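Side-chain contacts in aminopeptidase C (Lactobacillus rhamnosus, PDB 4K7C), which probably removes amino acids from the N-terminal end of peptides, as a cysteine aminopeptidase of the papain-like C1 family: residues Val185-Leu190 / Gln205-Glu210; Asp103-Ser108 / Arg213-Thr218; Ser325-Gly330 / Asn385-Lys390; Ala85-Lys90 / Lys250-Trp255. All blocks are in the same frame, centred on the assembly; numbering follows the deposited sequence. Where two conformers were deposited one is given.

Interactions 1 and 2 are buried, apolar helix-to-helix contacts that share helix 197-219. They lie side by side, with centres 15 Å apart; Leu208 O comes within 3.3 Å of Phe105 CE1 where they meet, and both touch a second subunit. Interaction 3 differs most: it joins two loops at the surface, where an arginine chain passes the edge of a tryptophan. Interaction 4, partly buried, combines an aromatic pair with two bridging waters at the ends of helices 70-87 and 245-253. Its nearest atoms are about 10 Å from those of interaction 3. No other chain of the assembly touches the segments of interactions 3 and 4.

Interaction 1 (Val185-Leu190 / Gln205-Glu210); sequences VTLRKL and QKMLAE
Selenomethionine Met207 bridges to both Thr186 and Leu187, and all of the direct contact is apolar. Its SE atom lies 3.9 Å from Leu187 CD2, with Leu187 CG almost as near, while the terminal methyl CE runs further, to 3.7 Å from Thr186 CG2. The chain is extended beyond CG (chi2 167°, chi3 -178°), which carries the methyl over to the other helix, although the nearest CA atoms, those of Thr186 and Met207, are 10.1 Å apart. Met207 slides past both partners, its chain running opposite to theirs. In Thr186 the methyl CG2 stands anti to the backbone N and faces the selenomethionine; OG1 takes the other branch and makes a weak hydrogen bond to Lys182 O in its own helix.

Helices 170-192 and 197-219 follow each other in the chain and run antiparallel as a helical hairpin. Tyr112 of helix 96-117 touches both Leu187 and Met207, so a third helix also packs on this apolar patch.

Ionic interactions stay within single segments or reach outside. Lys206 NZ pairs with Glu210 OE2 at 3.2 Å, one turn along the same helix, and Glu210 OE1 also holds Lys179, which ties the carboxylate to helix 170-192.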
# COMPACT_ATOMS: atom_id res chain seq x y z
N VAL A 185 -22.82 13.95 -39.25
CA VAL A 185 -24.24 14.05 -39.58
C VAL A 185 -24.57 15.33 -40.36
O VAL A 185 -25.24 15.32 -41.40
CB VAL A 185 -25.14 14.04 -38.34
CG1 VAL A 185 -26.59 14.05 -38.77
CG2 VAL A 185 -24.93 12.79 -37.45
N THR A 186 -24.06 16.44 -39.83
CA THR A 186 -24.34 17.77 -40.35
C THR A 186 -23.70 17.88 -41.74
O THR A 186 -24.34 18.38 -42.69
CB THR A 186 -23.72 18.84 -39.43
OG1 THR A 186 -24.28 18.72 -38.10
CG2 THR A 186 -23.97 20.20 -39.93
N LEU A 187 -22.49 17.40 -41.89
CA LEU A 187 -21.76 17.47 -43.17
C LEU A 187 -22.44 16.65 -44.29
O LEU A 187 -22.64 17.15 -45.47
CB LEU A 187 -20.29 17.09 -43.05
CG LEU A 187 -19.33 18.01 -42.26
CD1 LEU A 187 -17.97 17.32 -42.13
CD2 LEU A 187 -19.17 19.35 -42.93
N ARG A 188 -22.85 15.41 -43.96
CA ARG A 188 -23.63 14.62 -44.94
C ARG A 188 -24.94 15.29 -45.34
O ARG A 188 -25.36 15.24 -46.55
CB ARG A 188 -23.83 13.14 -44.48
CG ARG A 188 -22.52 12.33 -44.44
CD ARG A 188 -22.69 10.85 -43.98
NE ARG A 188 -23.67 10.10 -44.79
CZ ARG A 188 -23.39 9.38 -45.86
NH1 ARG A 188 -22.15 9.24 -46.27
NH2 ARG A 188 -24.38 8.74 -46.53
N LYS A 189 -25.60 15.89 -44.38
CA LYS A 189 -26.82 16.61 -44.61
C LYS A 189 -26.62 17.80 -45.58
O LYS A 189 -27.34 17.96 -46.55
CB LYS A 189 -27.41 17.13 -43.31
CG LYS A 189 -28.86 17.40 -43.57
CD LYS A 189 -29.56 18.33 -42.65
CE LYS A 189 -31.07 18.15 -42.96
NZ LYS A 189 -31.69 19.48 -43.14
N LEU A 190 -25.63 18.63 -45.29
CA LEU A 190 -25.21 19.70 -46.20
C LEU A 190 -24.98 19.19 -47.63
O LEU A 190 -25.50 19.80 -48.56
CB LEU A 190 -23.93 20.40 -45.67
CG LEU A 190 -24.16 21.33 -44.48
CD1 LEU A 190 -22.84 21.64 -43.80
CD2 LEU A 190 -24.82 22.64 -44.85
N GLN A 205 -15.30 25.26 -40.78
CA GLN A 205 -14.50 26.18 -39.95
C GLN A 205 -15.07 26.40 -38.55
O GLN A 205 -14.33 26.51 -37.62
CB GLN A 205 -14.27 27.52 -40.71
CG GLN A 205 -13.42 27.23 -41.96
CD GLN A 205 -11.99 26.71 -41.58
OE1 GLN A 205 -11.39 27.26 -40.66
NE2 GLN A 205 -11.48 25.70 -42.24
N LYS A 206 -16.39 26.45 -38.40
CA LYS A 206 -17.00 26.61 -37.11
C LYS A 206 -16.74 25.31 -36.29
O LYS A 206 -16.40 25.42 -35.10
CB LYS A 206 -18.50 26.91 -37.25
CG LYS A 206 -19.33 26.80 -35.97
CD LYS A 206 -20.80 26.34 -36.17
CE LYS A 206 -21.35 25.45 -35.01
NZ LYS A 206 -21.11 23.97 -35.18
N MSE A 207 -16.86 24.16 -36.95
CA MSE A 207 -16.63 22.80 -36.31
C MSE A 207 -15.21 22.72 -35.79
O MSE A 207 -14.97 22.33 -34.63
CB MSE A 207 -16.84 21.66 -37.27
CG MSE A 207 -18.31 21.60 -37.67
SE MSE A 207 -18.44 20.39 -39.22
CE MSE A 207 -20.35 20.75 -39.29
N LEU A 208 -14.27 23.16 -36.60
CA LEU A 208 -12.85 23.18 -36.25
C LEU A 208 -12.56 24.13 -35.12
O LEU A 208 -11.70 23.80 -34.29
CB LEU A 208 -11.95 23.44 -37.45
CG LEU A 208 -11.88 22.28 -38.45
CD1 LEU A 208 -11.13 22.69 -39.67
CD2 LEU A 208 -11.21 21.07 -37.89
N ALA A 209 -13.23 25.29 -35.05
CA ALA A 209 -13.03 26.25 -33.96
C ALA A 209 -13.37 25.57 -32.63
O ALA A 209 -12.70 25.73 -31.68
CB ALA A 209 -13.85 27.52 -34.07
N GLU A 210 -14.47 24.85 -32.62
CA GLU A 210 -14.88 24.07 -31.44
C GLU A 210 -13.88 22.98 -31.13
O GLU A 210 -13.55 22.83 -29.96
CB GLU A 210 -16.25 23.46 -31.72
CG GLU A 210 -17.34 24.51 -31.87
CD GLU A 210 -18.59 24.05 -32.61
OE1 GLU A 210 -18.50 23.02 -33.34
OE2 GLU A 210 -19.64 24.69 -32.40

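Interaction 2 (Asp103-Ser108 / Arg213-Thr218); sequences DKFEKS and RILAYT
The Phe105 ring is met obliquely by Leu215 CD1, 4.0 Å from ring atom CD1 of Phe105, while Tyr212 packs against it edge-to-face and Phe13 of the second subunit meets it with planes at about 80°. On the other helix, one face of the Tyr217 ring carries Arg213 CG, 3.8 Å above the plane and displaced toward the rim.

Leu215 carries the contact with both branches, CD1 mainly on Phe105 and CD2 on Lys104. Its CD1 approaches the helix backbone itself, 3.6 Å from Phe105 N, and CD2 lies 3.7 Å from Lys104 CB. The Lys104 chain crosses Leu215 at about a right angle; its bend at chi2 (-116°) helps turn the ammonium away from Leu215, to Asp138 and Gln136. Here helix 197-219 packs on helix 96-117 within the helical part of the subunit, and Leu176 of helix 170-192 touches Lys104 from a third helix. Cutting Leu215 back to an alanine would probably open a gap beside Phe105 CB and the aliphatic part of Lys104.

Several polar groups bond within their own helix. Ser108 N and OG grip Lys104 O from opposite faces of its plane. Lys107 NZ takes the syn lone pair of Asp103 OD2 at 2.6 Å, with further partners in Gly139 O and Gln137 O.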
# COMPACT_ATOMS: atom_id res chain seq x y z
N ASP A 103 -1.63 16.55 -34.04
CA ASP A 103 -2.14 15.33 -34.60
C ASP A 103 -3.68 15.24 -34.50
O ASP A 103 -4.45 15.02 -35.49
CB ASP A 103 -1.48 14.10 -33.97
CG ASP A 103 -1.94 12.82 -34.61
OD1 ASP A 103 -1.76 12.70 -35.85
OD2 ASP A 103 -2.49 11.90 -33.86
N LYS A 104 -4.22 15.38 -33.31
CA LYS A 104 -5.65 15.42 -33.10
C LYS A 104 -6.40 16.48 -33.86
O LYS A 104 -7.47 16.27 -34.36
CB LYS A 104 -5.95 15.59 -31.61
CG LYS A 104 -5.59 14.42 -30.71
CD LYS A 104 -6.81 13.82 -30.08
CE LYS A 104 -6.58 12.49 -29.32
NZ LYS A 104 -6.11 11.35 -30.12
N PHE A 105 -5.84 17.68 -33.89
CA PHE A 105 -6.50 18.74 -34.59
C PHE A 105 -6.51 18.48 -36.12
O PHE A 105 -7.56 18.60 -36.76
CB PHE A 105 -5.87 20.08 -34.24
CG PHE A 105 -6.69 21.24 -34.72
CD1 PHE A 105 -8.04 21.34 -34.37
CD2 PHE A 105 -6.12 22.23 -35.48
CE1 PHE A 105 -8.84 22.34 -34.83
CE2 PHE A 105 -6.95 23.29 -35.91
CZ PHE A 105 -8.28 23.35 -35.54
N GLU A 106 -5.38 18.07 -36.66
CA GLU A 106 -5.25 17.76 -38.12
C GLU A 106 -6.11 16.57 -38.43
O GLU A 106 -6.86 16.60 -39.38
CB GLU A 106 -3.80 17.50 -38.51
CG GLU A 106 -2.97 18.78 -38.52
CD GLU A 106 -3.18 19.68 -39.79
OE1 GLU A 106 -3.87 19.30 -40.78
OE2 GLU A 106 -2.64 20.83 -39.73
N LYS A 107 -6.12 15.57 -37.55
CA LYS A 107 -7.04 14.42 -37.79
C LYS A 107 -8.54 14.79 -37.82
O LYS A 107 -9.27 14.14 -38.51
CB LYS A 107 -6.78 13.30 -36.78
CG LYS A 107 -5.53 12.51 -37.02
CD LYS A 107 -5.26 11.49 -35.87
CE LYS A 107 -4.21 10.52 -36.29
NZ LYS A 107 -3.62 9.89 -35.07
N SER A 108 -8.97 15.79 -37.04
CA SER A 108 -10.34 16.30 -37.02
C SER A 108 -10.74 16.82 -38.43
O SER A 108 -11.69 16.33 -39.05
CB SER A 108 -10.53 17.35 -35.87
OG SER A 108 -10.23 16.83 -34.53
N ARG A 213 -10.82 24.40 -29.42
CA ARG A 213 -11.09 24.70 -28.04
C ARG A 213 -11.09 23.45 -27.11
O ARG A 213 -10.56 23.50 -26.01
CB ARG A 213 -12.36 25.48 -27.95
CG ARG A 213 -12.79 25.70 -26.51
CD ARG A 213 -13.84 26.76 -26.41
NE ARG A 213 -15.13 26.44 -26.96
CZ ARG A 213 -15.56 26.98 -28.13
NH1 ARG A 213 -16.79 26.75 -28.56
NH2 ARG A 213 -14.72 27.74 -28.89
N ILE A 214 -11.66 22.35 -27.59
CA ILE A 214 -11.59 21.05 -26.84
C ILE A 214 -10.16 20.61 -26.62
O ILE A 214 -9.77 20.23 -25.53
CB ILE A 214 -12.38 19.95 -27.63
CG1 ILE A 214 -13.87 20.29 -27.61
CG2 ILE A 214 -12.04 18.56 -27.08
CD1 ILE A 214 -14.71 19.49 -28.60
N LEU A 215 -9.31 20.76 -27.64
CA LEU A 215 -7.90 20.43 -27.48
C LEU A 215 -7.08 21.42 -26.66
O LEU A 215 -6.23 21.05 -25.92
CB LEU A 215 -7.31 20.22 -28.86
CG LEU A 215 -7.93 19.07 -29.59
CD1 LEU A 215 -7.53 19.10 -31.05
CD2 LEU A 215 -7.53 17.70 -29.06
N ALA A 216 -7.39 22.72 -26.76
CA ALA A 216 -6.69 23.73 -25.97
C ALA A 216 -7.04 23.51 -24.51
O ALA A 216 -6.16 23.52 -23.60
CB ALA A 216 -7.11 25.10 -26.46
N TYR A 217 -8.31 23.23 -24.25
CA TYR A 217 -8.70 22.98 -22.84
C TYR A 217 -8.05 21.69 -22.27
O TYR A 217 -7.67 21.65 -21.10
CB TYR A 217 -10.19 22.84 -22.70
CG TYR A 217 -10.97 24.13 -22.65
CD1 TYR A 217 -10.41 25.35 -23.05
CD2 TYR A 217 -12.31 24.11 -22.35
CE1 TYR A 217 -11.15 26.55 -23.06
CE2 TYR A 217 -13.05 25.29 -22.33
CZ TYR A 217 -12.49 26.50 -22.72
OH TYR A 217 -13.27 27.62 -22.66
N THR A 218 -8.02 20.64 -23.07
CA THR A 218 -7.45 19.35 -22.63
C THR A 218 -5.95 19.28 -22.56
O THR A 218 -5.41 18.62 -21.69
CB THR A 218 -8.00 18.16 -23.42
OG1 THR A 218 -7.91 18.34 -24.84
CG2 THR A 218 -9.45 17.94 -23.01

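Interaction 3 (Ser325-Gly330 / Asn385-Lys390); sequences SDRQLG and NSWGEK
Arg327 runs along the rim of the Trp387 indole. Its CB sits near the ring plane at the edge, 3.9 Å from Trp387 CZ3. Further along, CD passes the next rim atom, 4.0 Å from Trp387 CH2. The chain then bends at chi3 (-65°), which swings the guanidinium back toward its own strand and leaves its plane 70° from that of the indole. At the tip, NH1 donates to Ser325 OG at 2.7 Å. That bond is far from straight, at 135°, and the hydroxyl lies tilted out of the guanidinium plane; Ser325 OG is also bonded to Val321 O.

Over a face of the indole lies the probable active-site region. Asn385 ND2 stands 3.1 Å above one face of Trp387, toward the rim, and Asn385 OD1 bonds to His364 NE2, whose ring also meets the indole. The arrangement is consistent with the histidine-asparagine pair of papain-like peptidases, in which a tryptophan two residues after the asparagine shields their bond.

On the loop 325-330, Asp326 OD1 accepts from Gln328 N in an Asx turn and from Leu329 N at 2.9 Å, the latter nearly straight but from above the carboxylate plane. This fixes the turn from which the end of the Gln328 side chain comes near the Lys390 backbone; the Gln328 backbone is additionally bonded to Gly392.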
# COMPACT_ATOMS: atom_id res chain seq x y z
N SER A 325 5.30 -12.50 -26.07
CA SER A 325 5.99 -11.51 -25.33
C SER A 325 5.71 -11.55 -23.83
O SER A 325 4.60 -11.73 -23.40
CB SER A 325 5.70 -10.08 -25.86
OG SER A 325 4.34 -9.81 -25.78
N ASP A 326 6.74 -11.31 -23.04
CA ASP A 326 6.55 -11.04 -21.61
C ASP A 326 6.82 -9.50 -21.48
O ASP A 326 7.96 -9.06 -21.50
CB ASP A 326 7.53 -11.82 -20.74
CG ASP A 326 7.40 -11.51 -19.27
OD1 ASP A 326 7.01 -10.35 -18.89
OD2 ASP A 326 7.77 -12.40 -18.45
N ARG A 327 5.74 -8.76 -21.30
CA ARG A 327 5.76 -7.29 -21.30
C ARG A 327 6.12 -6.64 -19.98
O ARG A 327 6.24 -5.41 -19.92
CB ARG A 327 4.43 -6.78 -21.86
CG ARG A 327 4.39 -7.21 -23.30
CD ARG A 327 3.25 -6.72 -24.11
NE ARG A 327 1.95 -7.21 -23.71
CZ ARG A 327 1.51 -8.48 -23.74
NH1 ARG A 327 2.27 -9.56 -24.04
NH2 ARG A 327 0.24 -8.66 -23.42
N GLN A 328 6.36 -7.46 -18.97
CA GLN A 328 6.92 -7.01 -17.73
C GLN A 328 8.41 -7.15 -17.75
O GLN A 328 9.13 -6.16 -17.41
CB GLN A 328 6.24 -7.71 -16.49
CG GLN A 328 6.90 -7.32 -15.17
CD GLN A 328 6.77 -5.80 -14.88
OE1 GLN A 328 7.76 -5.15 -14.46
NE2 GLN A 328 5.57 -5.24 -15.16
N LEU A 329 8.92 -8.32 -18.07
CA LEU A 329 10.36 -8.57 -18.13
C LEU A 329 10.95 -7.93 -19.39
O LEU A 329 12.12 -7.78 -19.47
CB LEU A 329 10.70 -10.02 -18.07
CG LEU A 329 10.30 -10.64 -16.76
CD1 LEU A 329 10.66 -12.13 -16.77
CD2 LEU A 329 10.95 -9.92 -15.54
N GLY A 330 10.08 -7.61 -20.35
CA GLY A 330 10.52 -7.06 -21.66
C GLY A 330 11.24 -7.98 -22.59
O GLY A 330 12.13 -7.57 -23.28
N ASN A 385 11.73 1.07 -25.27
CA ASN A 385 10.29 1.18 -25.14
C ASN A 385 9.96 2.53 -24.52
O ASN A 385 10.86 3.26 -24.19
CB ASN A 385 9.65 0.03 -24.35
CG ASN A 385 8.19 -0.27 -24.77
OD1 ASN A 385 7.52 0.49 -25.47
ND2 ASN A 385 7.69 -1.41 -24.32
N SER A 386 8.67 2.86 -24.47
CA SER A 386 8.16 4.18 -24.01
C SER A 386 7.10 3.98 -22.92
O SER A 386 6.05 4.66 -22.85
CB SER A 386 7.59 5.01 -25.18
OG SER A 386 6.60 4.32 -25.94
N TRP A 387 7.35 2.98 -22.06
CA TRP A 387 6.46 2.65 -20.97
C TRP A 387 7.06 2.95 -19.62
O TRP A 387 6.59 2.41 -18.59
CB TRP A 387 6.07 1.15 -21.02
CG TRP A 387 5.27 0.78 -22.18
CD1 TRP A 387 4.61 1.63 -23.08
CD2 TRP A 387 5.00 -0.58 -22.65
NE1 TRP A 387 3.97 0.85 -24.03
CE2 TRP A 387 4.22 -0.49 -23.82
CE3 TRP A 387 5.36 -1.85 -22.18
CZ2 TRP A 387 3.74 -1.60 -24.50
CZ3 TRP A 387 4.93 -3.01 -22.90
CH2 TRP A 387 4.16 -2.87 -24.06
N GLY A 388 8.13 3.76 -19.61
CA GLY A 388 8.89 4.12 -18.40
C GLY A 388 9.81 2.99 -17.97
O GLY A 388 9.92 1.89 -18.61
N GLU A 389 10.43 3.22 -16.84
CA GLU A 389 11.60 2.40 -16.39
C GLU A 389 11.28 1.16 -15.58
O GLU A 389 12.19 0.37 -15.31
CB GLU A 389 12.56 3.22 -15.52
CG GLU A 389 13.19 4.37 -16.22
CD GLU A 389 14.29 5.03 -15.41
OE1 GLU A 389 14.11 5.20 -14.15
OE2 GLU A 389 15.31 5.42 -16.07
N LYS A 390 10.02 0.97 -15.22
CA LYS A 390 9.69 -0.17 -14.37
C LYS A 390 9.27 -1.44 -15.09
O LYS A 390 8.76 -2.37 -14.43
CB LYS A 390 8.60 0.25 -13.41
CG LYS A 390 9.11 1.34 -12.46
CD LYS A 390 7.97 1.83 -11.59
CE LYS A 390 8.55 2.58 -10.38
NZ LYS A 390 7.53 3.46 -9.75

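Interaction 4 (Ala85-Lys90 / Lys250-Trp255); sequences AQFKIK and KKYVGW
The aromatic contact joins Phe87 to Tyr252. Tyr252 CD1 sits over the centre of one Phe87 face, 3.5 Å above the plane, yet the rings are inclined at 45° with centroids 4.6 Å apart, so the pair is oblique. Phe87 also reaches backbone, its CE2 lying 3.5 Å from Tyr252 O and its CZ 3.7 Å from Lys251 O. Tyr252 is clamped in turn by Phe248, stacked on it, and by Phe228, edge-to-face, while its hydroxyl bonds to Asp240. Replacing Phe87 with an alanine would probably strip the cover from Tyr252 CD1 and CE1 and leave a gap at the helix end.

The water-mediated contact runs beside the rings. Gln86, fully extended with CG anti to the backbone N (chi1 -175°), brings OE1 to two waters, each of which donates to it. One also donates to Tyr252 O at 2.7 Å, the other to Lys251 O at 3.0 Å, so a single amide oxygen is linked to two successive carbonyls.

Both helices end here, with positive phi at Lys88 and Gly254. Helix 70-87 probably corresponds to the central helix of papain-like peptidases, which carries the nucleophilic cysteine at its N-terminal end; this contact packs its opposite end against helix 245-253.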
# COMPACT_ATOMS: atom_id res chain seq x y z
N ALA A 85 23.27 13.72 -27.98
CA ALA A 85 24.63 13.48 -28.36
C ALA A 85 25.29 14.78 -28.88
O ALA A 85 26.30 15.21 -28.32
CB ALA A 85 24.74 12.34 -29.37
N GLN A 86 24.62 15.45 -29.81
CA GLN A 86 25.20 16.66 -30.43
C GLN A 86 25.37 17.81 -29.42
O GLN A 86 26.36 18.50 -29.46
CB GLN A 86 24.34 17.10 -31.61
CG GLN A 86 24.89 18.27 -32.43
CD GLN A 86 24.02 18.62 -33.67
OE1 GLN A 86 23.05 17.92 -34.02
NE2 GLN A 86 24.38 19.72 -34.33
N PHE A 87 24.38 18.07 -28.56
CA PHE A 87 24.37 19.24 -27.66
C PHE A 87 24.73 18.88 -26.25
O PHE A 87 24.79 19.72 -25.35
CB PHE A 87 22.98 19.96 -27.75
CG PHE A 87 22.74 20.58 -29.07
CD1 PHE A 87 23.21 21.86 -29.33
CD2 PHE A 87 22.17 19.85 -30.11
CE1 PHE A 87 23.03 22.46 -30.54
CE2 PHE A 87 22.00 20.44 -31.39
CZ PHE A 87 22.47 21.74 -31.59
N LYS A 88 24.99 17.60 -26.01
CA LYS A 88 25.40 17.12 -24.69
C LYS A 88 24.36 17.48 -23.65
O LYS A 88 24.60 18.12 -22.61
CB LYS A 88 26.85 17.57 -24.29
CG LYS A 88 27.93 17.19 -25.30
CD LYS A 88 29.21 17.99 -25.04
CE LYS A 88 30.47 17.17 -25.27
NZ LYS A 88 30.67 16.28 -24.07
N ILE A 89 23.16 16.97 -23.90
CA ILE A 89 22.08 17.14 -22.91
C ILE A 89 21.53 15.75 -22.58
O ILE A 89 20.56 15.23 -23.24
CB ILE A 89 20.92 18.08 -23.39
CG1 ILE A 89 21.46 19.33 -24.11
CG2 ILE A 89 20.04 18.52 -22.24
CD1 ILE A 89 20.40 20.10 -24.87
N LYS A 90 22.10 15.18 -21.51
CA LYS A 90 21.75 13.82 -21.08
C LYS A 90 20.21 13.72 -20.83
O LYS A 90 19.66 14.55 -20.13
CB LYS A 90 22.50 13.42 -19.79
CG LYS A 90 22.49 11.88 -19.62
CD LYS A 90 23.26 11.43 -18.38
CE LYS A 90 22.46 11.68 -17.11
NZ LYS A 90 23.15 11.15 -15.89
N LYS A 250 14.82 23.08 -36.68
CA LYS A 250 15.90 23.29 -37.65
C LYS A 250 17.28 23.32 -36.97
O LYS A 250 18.21 22.75 -37.47
CB LYS A 250 15.62 24.55 -38.51
CG LYS A 250 14.37 24.42 -39.40
CD LYS A 250 14.10 25.67 -40.27
CE LYS A 250 13.53 25.29 -41.63
NZ LYS A 250 12.07 25.29 -41.49
N LYS A 251 17.39 23.94 -35.80
CA LYS A 251 18.69 24.10 -35.12
C LYS A 251 19.15 22.90 -34.31
O LYS A 251 20.32 22.50 -34.44
CB LYS A 251 18.68 25.35 -34.26
CG LYS A 251 19.94 25.59 -33.45
CD LYS A 251 19.99 26.98 -32.84
CE LYS A 251 21.16 27.14 -31.87
NZ LYS A 251 21.08 28.49 -31.24
N TYR A 252 18.23 22.29 -33.58
CA TYR A 252 18.59 21.23 -32.64
C TYR A 252 18.48 19.83 -33.23
O TYR A 252 19.23 18.95 -32.81
CB TYR A 252 17.82 21.42 -31.27
CG TYR A 252 18.28 22.57 -30.53
CD1 TYR A 252 19.37 22.45 -29.62
CD2 TYR A 252 17.70 23.84 -30.70
CE1 TYR A 252 19.83 23.58 -28.93
CE2 TYR A 252 18.16 24.98 -30.00
CZ TYR A 252 19.24 24.84 -29.14
OH TYR A 252 19.75 25.94 -28.44
N VAL A 253 17.63 19.66 -34.24
CA VAL A 253 17.52 18.38 -34.91
C VAL A 253 18.14 18.46 -36.30
O VAL A 253 19.07 17.72 -36.62
CB VAL A 253 16.04 17.88 -34.96
CG1 VAL A 253 15.98 16.46 -35.54
CG2 VAL A 253 15.48 17.76 -33.55
N GLY A 254 17.60 19.31 -37.17
CA GLY A 254 18.30 19.61 -38.41
C GLY A 254 18.16 18.59 -39.53
O GLY A 254 18.89 18.68 -40.54
N TRP A 255 17.19 17.66 -39.42
CA TRP A 255 16.95 16.66 -40.45
C TRP A 255 16.16 17.21 -41.62
O TRP A 255 15.45 18.17 -41.48
CB TRP A 255 16.17 15.49 -39.85
CG TRP A 255 16.81 14.80 -38.77
CD1 TRP A 255 18.02 15.03 -38.25
CD2 TRP A 255 16.25 13.70 -38.01
NE1 TRP A 255 18.29 14.14 -37.23
CE2 TRP A 255 17.20 13.33 -37.07
CE3 TRP A 255 15.06 13.01 -38.08
CZ2 TRP A 255 16.98 12.27 -36.14
CZ3 TRP A 255 14.83 11.95 -37.16
CH2 TRP A 255 15.82 11.60 -36.23
O HOH W 1 20.70 16.66 -33.11
O HOH W 2 21.65 20.05 -35.60